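Hypothetical protein (Staphylococcus aureus subsp. aureus, PDB 2IL5) is of unknown function but belongs to the family of Activator of Hsp90 ATPase homolog 1-like proteins, within the Bet v 1-like clan. Local coordinates at residues I18-F24 against G116-F122; V76-I80 against M92-P97. All blocks are in the same frame, centred on the assembly; numbering follows the deposited sequence.

Overall arrangement
Both contacts belong to one seven-stranded antiparallel sheet, but they lie on opposite sides of the chain's centre, with their own centres about 24 Å apart and their nearest atoms about 7 Å apart. Contact 1 pairs strand 12-22, an outermost strand, with strand 118-128 and so joins the beginning of the chain to the last strand before helix 136-166. Contact 2 falls within the hairpin of strands 74-85 and 89-94, nested inside the long loop that contact 1 closes. Strand 104-112 lies between strands 118-128 and 89-94 and links the two regions. A curved antiparallel sheet packed against a long C-terminal helix is consistent with a Bet v 1-like fold.

Contact 1 of 2, residues I18-F24 against G116-F122; sequences IEKLYKF and GGTQMLF
Met120, a selenomethionine, lies beside Lys20 in an antiparallel hydrogen-bonded pair, and both side chains leave the sheet on the face of Ile18, Tyr22 and Phe122. From CB, 3.7 Å from Lys20 O, the Met120 chain runs outward with CG anti to the backbone N (chi1 -176°). SE reaches the edge of the Tyr22 ring, near its plane and 4.2 Å from CE1. A bend at chi3 (82°) swings Met120 CE across toward strand 12-22, 3.9 Å from Lys20 CG. A flexible, unbranched side chain suits this buried spot, where Val29 and Trp33 also touch it. The aliphatic part of Lys20 packs here while its NZ reaches a salt bridge with Glu155 of helix 136-166, the long helix of the Bet v 1-like fold lying over this face. On the other face the extended Glu19 and Gln119 bring carboxylate and amide together, their planes 42° apart, in a hydrogen bond from Gln119 NE2 to Glu19 OE2 whose modelled 2.5 Å is doubtfully short. Leu121 CD2 packs against Glu19 CG at 3.6 Å. Where strand 118-128 begins, a classic beta bulge sets Gly117 and Thr118 opposite Tyr22: Tyr22 O accepts Thr118 N at 3.1 Å and, weakly, Gly117 N.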
loop_
_atom_site.group_PDB
_atom_site.type_symbol
_atom_site.label_atom_id
_atom_site.label_comp_id
_atom_site.label_asym_id
_atom_site.label_seq_id
_atom_site.Cartn_x
_atom_site.Cartn_y
_atom_site.Cartn_z
ATOM N N ILE A 18 -2.092 6.116 8.748
ATOM C CA ILE A 18 -3.131 5.202 9.233
ATOM C C ILE A 18 -2.614 4.316 10.371
ATOM O O ILE A 18 -1.547 3.722 10.265
ATOM C CB ILE A 18 -3.761 4.332 8.082
ATOM C CG1 ILE A 18 -4.493 5.228 7.057
ATOM C CG2 ILE A 18 -4.697 3.262 8.685
ATOM C CD1 ILE A 18 -5.104 4.502 5.864
ATOM N N GLU A 19 -3.363 4.266 11.470
ATOM C CA GLU A 19 -3.087 3.325 12.567
ATOM C C GLU A 19 -4.172 2.245 12.630
ATOM O O GLU A 19 -5.366 2.563 12.683
ATOM C CB GLU A 19 -3.000 4.044 13.921
ATOM C CG GLU A 19 -2.871 3.074 15.089
ATOM C CD GLU A 19 -2.794 3.750 16.445
ATOM O OE1 GLU A 19 -3.107 4.954 16.561
ATOM O OE2 GLU A 19 -2.414 3.061 17.407
ATOM N N LYS A 20 -3.755 0.978 12.596
ATOM C CA LYS A 20 -4.670 -0.151 12.847
ATOM C C LYS A 20 -4.206 -1.013 14.022
ATOM O O LYS A 20 -3.013 -1.282 14.162
ATOM C CB LYS A 20 -4.782 -1.036 11.617
ATOM C CG LYS A 20 -5.409 -0.371 10.412
ATOM C CD LYS A 20 -6.856 -0.089 10.693
ATOM C CE LYS A 20 -7.471 0.696 9.569
ATOM N NZ LYS A 20 -8.933 0.845 9.837
ATOM N N LEU A 21 -5.163 -1.441 14.847
ATOM C CA LEU A 21 -4.939 -2.402 15.958
ATOM C C LEU A 21 -5.602 -3.758 15.638
ATOM O O LEU A 21 -6.802 -3.838 15.429
ATOM C CB LEU A 21 -5.488 -1.854 17.282
ATOM C CG LEU A 21 -4.889 -0.553 17.848
ATOM C CD1 LEU A 21 -5.670 -0.096 19.087
ATOM C CD2 LEU A 21 -3.428 -0.679 18.208
ATOM N N TYR A 22 -4.790 -4.810 15.561
ATOM C CA TYR A 22 -5.283 -6.149 15.272
ATOM C C TYR A 22 -4.961 -7.053 16.428
ATOM O O TYR A 22 -4.020 -6.785 17.174
ATOM C CB TYR A 22 -4.630 -6.710 14.011
ATOM C CG TYR A 22 -4.870 -5.873 12.796
ATOM C CD1 TYR A 22 -3.806 -5.243 12.124
ATOM C CD2 TYR A 22 -6.175 -5.668 12.328
ATOM C CE1 TYR A 22 -4.047 -4.453 11.000
ATOM C CE2 TYR A 22 -6.423 -4.894 11.224
ATOM C CZ TYR A 22 -5.353 -4.283 10.556
ATOM O OH TYR A 22 -5.638 -3.523 9.447
ATOM N N LYS A 23 -5.740 -8.125 16.546
ATOM C CA LYS A 23 -5.476 -9.210 17.478
ATOM C C LYS A 23 -4.353 -10.145 16.989
ATOM O O LYS A 23 -3.746 -10.865 17.777
ATOM C CB LYS A 23 -6.757 -10.032 17.697
ATOM C CG LYS A 23 -7.226 -10.723 16.408
ATOM C CD LYS A 23 -8.484 -11.520 16.581
ATOM C CE LYS A 23 -9.001 -11.943 15.222
ATOM N NZ LYS A 23 -10.480 -12.135 15.228
ATOM N N PHE A 24 -4.116 -10.163 15.683
ATOM C CA PHE A 24 -3.061 -10.997 15.093
ATOM C C PHE A 24 -1.672 -10.625 15.591
ATOM O O PHE A 24 -1.446 -9.469 15.893
ATOM C CB PHE A 24 -3.067 -10.819 13.582
ATOM C CG PHE A 24 -4.389 -11.045 12.964
ATOM C CD1 PHE A 24 -5.031 -12.271 13.101
ATOM C CD2 PHE A 24 -5.002 -10.038 12.234
ATOM C CE1 PHE A 24 -6.290 -12.483 12.513
ATOM C CE2 PHE A 24 -6.245 -10.242 11.645
ATOM C CZ PHE A 24 -6.884 -11.460 11.779
ATOM N N GLY A 116 -3.247 -7.411 22.599
ATOM C CA GLY A 116 -3.389 -7.928 21.244
ATOM C C GLY A 116 -2.157 -8.468 20.559
ATOM O O GLY A 116 -1.143 -8.756 21.179
ATOM N N GLY A 117 -2.271 -8.638 19.256
ATOM C CA GLY A 117 -1.122 -8.966 18.442
ATOM C C GLY A 117 -0.331 -7.727 18.090
ATOM O O GLY A 117 0.749 -7.508 18.608
ATOM N N THR A 118 -0.877 -6.909 17.203
ATOM C CA THR A 118 -0.084 -5.833 16.597
ATOM C C THR A 118 -0.775 -4.494 16.462
ATOM O O THR A 118 -1.972 -4.414 16.175
ATOM C CB THR A 118 0.645 -6.292 15.281
ATOM O OG1 THR A 118 0.761 -5.216 14.293
ATOM C CG2 THR A 118 -0.012 -7.444 14.698
ATOM N N GLN A 119 0.010 -3.451 16.739
ATOM C CA GLN A 119 -0.247 -2.104 16.248
ATOM C C GLN A 119 0.451 -1.871 14.910
ATOM O O GLN A 119 1.671 -1.994 14.790
ATOM C CB GLN A 119 0.258 -1.073 17.244
ATOM C CG GLN A 119 -0.045 0.347 16.865
ATOM C CD GLN A 119 0.571 1.333 17.822
ATOM O OE1 GLN A 119 1.611 1.063 18.420
ATOM N NE2 GLN A 119 -0.058 2.494 17.970
HETATM N N MSE A 120 -0.327 -1.508 13.899
HETATM C CA MSE A 120 0.229 -1.267 12.596
HETATM C C MSE A 120 0.115 0.201 12.289
HETATM O O MSE A 120 -0.986 0.751 12.249
HETATM C CB MSE A 120 -0.469 -2.103 11.538
HETATM C CG MSE A 120 0.141 -1.963 10.144
HETATM SE SE MSE A 120 -0.916 -2.845 8.749
HETATM C CE MSE A 120 -2.266 -1.521 8.391
ATOM N N LEU A 121 1.287 0.814 12.078
ATOM C CA LEU A 121 1.423 2.216 11.739
ATOM C C LEU A 121 1.908 2.392 10.274
ATOM O O LEU A 121 3.048 2.053 9.889
ATOM C CB LEU A 121 2.312 2.936 12.748
ATOM C CG LEU A 121 1.886 2.797 14.225
ATOM C CD1 LEU A 121 3.005 3.215 15.177
ATOM C CD2 LEU A 121 0.604 3.600 14.484
ATOM N N PHE A 122 0.986 2.912 9.474
ATOM C CA PHE A 122 1.173 3.027 8.041
ATOM C C PHE A 122 1.357 4.485 7.651
ATOM O O PHE A 122 0.535 5.331 8.010
ATOM C CB PHE A 122 -0.038 2.366 7.304
ATOM C CG PHE A 122 -0.106 2.668 5.798
ATOM C CD1 PHE A 122 0.594 1.881 4.880
ATOM C CD2 PHE A 122 -0.920 3.727 5.306
ATOM C CE1 PHE A 122 0.480 2.134 3.517
ATOM C CE2 PHE A 122 -1.030 4.010 3.946
ATOM C CZ PHE A 122 -0.353 3.208 3.042
#

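Contact 2 of 2, residues V76-I80 against M92-P97; sequences VIEGI and MTIGMP
The side chains of Ile80 and Met96 run nearly perpendicular, the selenomethionine's methyl CE coming within 3.6 Å of Ile80 CD1. A bend at chi2 (54°) folds the Met96 chain back so that SE lies over the Gly79 backbone, while CE runs on to the isoleucine. Pro97 meets the same isoleucine obliquely: its ring atom CD is 3.9 Å from Ile80 CG1, so the branched residue is touched along both its inner and its terminal carbon. Ile77 and Ile94 instead run alongside each other in the same direction and meet through Ile77 CG2 and Ile94 CD1 at 4.2 Å.

Thr93 turns its hydroxyl toward strand 74-85. With chi1 at 79°, OG1 accepts a bond from Ile80 N at 3.1 Å and gives its own proton to Gly95 O at 2.6 Å. The hydroxyl thus stands in for a backbone acceptor and ties the end of the strand to the loop that follows, a task that suits threonine, whose beta-branched side chain favours strand geometry and puts a hydroxyl close to the backbone. Backbone bonds flank it, Thr93 N to Ile80 O at 2.9 Å and Gly95 N to Glu78 O at 2.8 Å. Gly95 takes a positive phi of 109°, a conformation open chiefly to glycine; a bound sodium ion lies about 4 Å from Gly95. Gly79, with no side chain, leaves room for the close approach of Thr93 O. Glu78 sends its carboxylate to Lys62 of strand 62-68 in a salt bridge. The pairing belongs to the antiparallel beta hairpin of strands 74-85 and 89-94, in which the chain, after the Gly95-Glu78 bond, departs from strand 74-85 as a loop, part of the curved sheet of a Bet v 1-like fold.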
loop_
_atom_site.group_PDB
_atom_site.type_symbol
_atom_site.label_atom_id
_atom_site.label_comp_id
_atom_site.label_asym_id
_atom_site.label_seq_id
_atom_site.Cartn_x
_atom_site.Cartn_y
_atom_site.Cartn_z
ATOM N N VAL A 76 -1.354 -1.889 -13.898
ATOM C CA VAL A 76 -0.008 -2.388 -13.591
ATOM C C VAL A 76 0.585 -1.596 -12.415
ATOM O O VAL A 76 0.626 -0.365 -12.412
ATOM C CB VAL A 76 0.942 -2.380 -14.840
ATOM C CG1 VAL A 76 2.288 -2.968 -14.481
ATOM C CG2 VAL A 76 0.325 -3.149 -16.004
ATOM N N ILE A 77 0.995 -2.327 -11.396
ATOM C CA ILE A 77 1.533 -1.751 -10.218
ATOM C C ILE A 77 2.891 -2.412 -10.020
ATOM O O ILE A 77 3.008 -3.641 -9.947
ATOM C CB ILE A 77 0.599 -1.950 -8.991
ATOM C CG1 ILE A 77 -0.812 -1.450 -9.300
ATOM C CG2 ILE A 77 1.168 -1.313 -7.712
ATOM C CD1 ILE A 77 -1.884 -2.570 -9.464
ATOM N N GLU A 78 3.924 -1.580 -9.966
ATOM C CA GLU A 78 5.303 -2.038 -9.795
ATOM C C GLU A 78 6.004 -1.187 -8.774
ATOM O O GLU A 78 5.686 -0.025 -8.616
ATOM C CB GLU A 78 6.079 -1.907 -11.099
ATOM C CG GLU A 78 5.649 -2.850 -12.181
ATOM C CD GLU A 78 6.551 -2.725 -13.379
ATOM O OE1 GLU A 78 6.890 -1.564 -13.744
ATOM O OE2 GLU A 78 6.925 -3.780 -13.952
ATOM N N GLY A 79 7.013 -1.756 -8.131
ATOM C CA GLY A 79 7.829 -1.012 -7.204
ATOM C C GLY A 79 8.907 -1.896 -6.644
ATOM O O GLY A 79 9.177 -3.009 -7.136
ATOM N N ILE A 80 9.482 -1.402 -5.566
ATOM C CA ILE A 80 10.693 -1.949 -4.978
ATOM C C ILE A 80 10.536 -2.065 -3.472
ATOM O O ILE A 80 9.974 -1.171 -2.839
ATOM C CB ILE A 80 11.918 -0.997 -5.289
ATOM C CG1 ILE A 80 12.313 -1.061 -6.759
ATOM C CG2 ILE A 80 13.104 -1.356 -4.454
ATOM C CD1 ILE A 80 12.642 -2.432 -7.208
HETATM N N MSE A 92 8.661 0.423 1.174
HETATM C CA MSE A 92 8.555 0.047 -0.198
HETATM C C MSE A 92 8.117 1.253 -1.041
HETATM O O MSE A 92 7.630 2.269 -0.499
HETATM C CB MSE A 92 7.613 -1.164 -0.353
HETATM C CG MSE A 92 6.183 -0.925 0.034
HETATM SE SE MSE A 92 5.117 -2.495 0.184
HETATM C CE MSE A 92 5.247 -3.059 -1.664
ATOM N N THR A 93 8.351 1.152 -2.353
ATOM C CA THR A 93 7.796 2.093 -3.314
ATOM C C THR A 93 6.560 1.556 -4.071
ATOM O O THR A 93 6.364 0.321 -4.266
ATOM C CB THR A 93 8.806 2.600 -4.354
ATOM O OG1 THR A 93 8.985 1.623 -5.379
ATOM C CG2 THR A 93 10.135 2.973 -3.739
ATOM N N ILE A 94 5.717 2.519 -4.428
ATOM C CA ILE A 94 4.653 2.378 -5.434
ATOM C C ILE A 94 5.137 3.235 -6.591
ATOM O O ILE A 94 5.258 4.442 -6.479
ATOM C CB ILE A 94 3.328 2.905 -4.940
ATOM C CG1 ILE A 94 2.825 2.058 -3.788
ATOM C CG2 ILE A 94 2.275 2.843 -6.069
ATOM C CD1 ILE A 94 1.849 0.925 -4.246
ATOM N N GLY A 95 5.515 2.598 -7.684
ATOM C CA GLY A 95 6.246 3.308 -8.721
ATOM C C GLY A 95 7.679 2.855 -8.774
ATOM O O GLY A 95 8.315 2.555 -7.764
HETATM N N MSE A 96 8.186 2.829 -9.991
HETATM C CA MSE A 96 9.457 2.228 -10.291
HETATM C C MSE A 96 10.532 3.353 -10.386
HETATM O O MSE A 96 10.437 4.237 -11.255
HETATM C CB MSE A 96 9.268 1.424 -11.590
HETATM C CG MSE A 96 10.174 0.225 -11.770
HETATM SE SE MSE A 96 10.207 -1.108 -10.339
HETATM C CE MSE A 96 12.006 -1.806 -10.731
ATOM N N PRO A 97 11.518 3.364 -9.447
ATOM C CA PRO A 97 12.602 4.358 -9.436
ATOM C C PRO A 97 13.110 4.723 -10.822
ATOM O O PRO A 97 13.746 5.763 -10.992
ATOM C CB PRO A 97 13.711 3.653 -8.641
ATOM C CG PRO A 97 12.971 2.748 -7.663
ATOM C CD PRO A 97 11.614 2.432 -8.296
#